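Local structure of cell surface protein (Faecalibacterium prausnitzii A2-165, 4GT6) at residues 337-342 / 357-362. The protein is of unknown function but probably binds other proteins outside the cell, this part being a BspA-type leucine-rich repeat region of a longer surface protein. Sequence-based numbering, arbitrary orientation.
Sequences ERIAIP and TALNNI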
# COMPACT_ATOMS: atom_id res chain seq x y z
N GLU A 337 -1.02 -8.36 31.55
CA GLU A 337 -0.84 -9.10 32.81
C GLU A 337 -1.75 -10.30 32.91
O GLU A 337 -1.38 -11.31 33.50
CB GLU A 337 -1.14 -8.20 34.04
CG GLU A 337 -0.26 -6.99 34.22
CD GLU A 337 -0.74 -5.97 35.25
OE1 GLU A 337 -1.88 -6.10 35.74
OE2 GLU A 337 0.03 -5.03 35.54
N ARG A 338 -2.98 -10.16 32.40
CA ARG A 338 -4.02 -11.16 32.52
C ARG A 338 -4.65 -11.49 31.18
O ARG A 338 -5.00 -10.59 30.41
CB ARG A 338 -5.11 -10.65 33.48
CG ARG A 338 -6.22 -11.66 33.80
CD ARG A 338 -7.44 -10.96 34.37
NE ARG A 338 -8.63 -11.78 34.22
CZ ARG A 338 -9.55 -11.63 33.27
NH1 ARG A 338 -9.44 -10.65 32.38
NH2 ARG A 338 -10.59 -12.44 33.21
N ILE A 339 -4.85 -12.78 30.93
CA ILE A 339 -5.55 -13.23 29.73
C ILE A 339 -6.43 -14.42 30.09
O ILE A 339 -5.96 -15.37 30.73
CB ILE A 339 -4.65 -13.51 28.49
CG1 ILE A 339 -5.52 -13.91 27.25
CG2 ILE A 339 -3.55 -14.55 28.79
CD1 ILE A 339 -5.00 -13.51 25.94
N ALA A 340 -7.72 -14.35 29.74
CA ALA A 340 -8.64 -15.47 29.95
C ALA A 340 -8.75 -16.23 28.62
O ALA A 340 -9.09 -15.63 27.60
CB ALA A 340 -10.00 -14.97 30.42
N ILE A 341 -8.37 -17.51 28.63
CA ILE A 341 -8.38 -18.36 27.43
C ILE A 341 -9.46 -19.45 27.58
O ILE A 341 -9.39 -20.25 28.52
CB ILE A 341 -6.97 -18.96 27.18
CG1 ILE A 341 -5.93 -17.82 26.88
CG2 ILE A 341 -7.02 -20.00 26.03
CD1 ILE A 341 -4.47 -18.22 26.87
N PRO A 342 -10.46 -19.50 26.66
CA PRO A 342 -11.49 -20.55 26.76
C PRO A 342 -10.94 -21.90 26.32
O PRO A 342 -9.96 -21.96 25.54
CB PRO A 342 -12.59 -20.04 25.83
CG PRO A 342 -11.85 -19.28 24.77
CD PRO A 342 -10.69 -18.63 25.48
N THR A 357 6.25 -9.67 28.74
CA THR A 357 7.01 -9.77 29.99
C THR A 357 6.16 -9.49 31.27
O THR A 357 6.56 -9.94 32.34
CB THR A 357 8.28 -8.90 29.93
OG1 THR A 357 7.94 -7.55 29.63
CG2 THR A 357 9.28 -9.41 28.90
N ALA A 358 5.00 -8.82 31.16
CA ALA A 358 4.17 -8.57 32.35
C ALA A 358 3.14 -9.70 32.58
O ALA A 358 2.46 -9.69 33.61
CB ALA A 358 3.46 -7.23 32.23
N LEU A 359 3.04 -10.66 31.65
CA LEU A 359 2.07 -11.76 31.66
C LEU A 359 2.34 -12.76 32.80
O LEU A 359 3.27 -13.57 32.71
CB LEU A 359 2.04 -12.45 30.29
CG LEU A 359 0.92 -13.44 29.99
CD1 LEU A 359 -0.46 -12.80 30.18
CD2 LEU A 359 1.04 -13.97 28.56
N ASN A 360 1.52 -12.67 33.87
CA ASN A 360 1.66 -13.52 35.06
C ASN A 360 0.35 -14.22 35.45
O ASN A 360 0.34 -15.01 36.40
CB ASN A 360 2.18 -12.68 36.25
CG ASN A 360 1.35 -11.47 36.63
OD1 ASN A 360 0.12 -11.42 36.47
ND2 ASN A 360 2.01 -10.47 37.21
N ASN A 361 -0.76 -13.95 34.74
CA ASN A 361 -2.04 -14.55 35.07
C ASN A 361 -2.77 -15.05 33.83
O ASN A 361 -3.43 -14.28 33.14
CB ASN A 361 -2.90 -13.54 35.86
CG ASN A 361 -4.24 -14.05 36.35
OD1 ASN A 361 -4.52 -15.26 36.39
ND2 ASN A 361 -5.09 -13.13 36.77
N ILE A 362 -2.67 -16.37 33.57
CA ILE A 362 -3.38 -17.00 32.46
C ILE A 362 -4.56 -17.76 33.08
O ILE A 362 -4.35 -18.74 33.79
CB ILE A 362 -2.45 -17.90 31.58
CG1 ILE A 362 -1.35 -17.05 30.89
CG2 ILE A 362 -3.26 -18.70 30.54
CD1 ILE A 362 -0.13 -17.85 30.35
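R338 and I339 pair in parallel with N361 and I362, joining the last two strands of a leucine-rich repeat solenoid; strand 361-364 ends the three-stranded sheet that 315-317 begins.

The backbone supplies the hydrogen bonds. E337 O accepts two N-H groups of the incoming turn. N361 N, 3.0 Å from E337 O, lies nearly in line with the C=O, though the bond is bent at its hydrogen. N360 N approaches the same oxygen at 3.2 Å, tilted from the carbonyl plane. One carbonyl thus grips the chain just where it enters the strand. The return bond, I339 N to N361 O (3.0 Å), is fairly straight, and the same N361 oxygen receives a CA-H...O contact from R338 CA.

On one face of the sheet R338 and N361 lie side by side. With CG anti to the backbone N in both (chi1 -175° and -177°), the aliphatic part of the arginine runs beside the amide, R338 CG lying 3.5 Å from N361 ND2. The long, extended arginine suits this partly exposed face: its methylenes pack on the neighbour while its guanidinium continues to salt bridges with D317 and E363 and a hydrogen bond to S315.

On the other face the contacts are apolar: I339 is buried, whereas I362, on the end strand, is exposed. I339 offers CG2 to L359 CD1 at 3.8 Å and to I362 CG1. Branching at CB suits isoleucine to a strand and gives it two arms; the other leads away from 357-362. W371 of helix 368-372 touches both I341 and I362, whose own meeting is methyl to methyl, I341 CD1 against I362 CG2 at 3.9 Å.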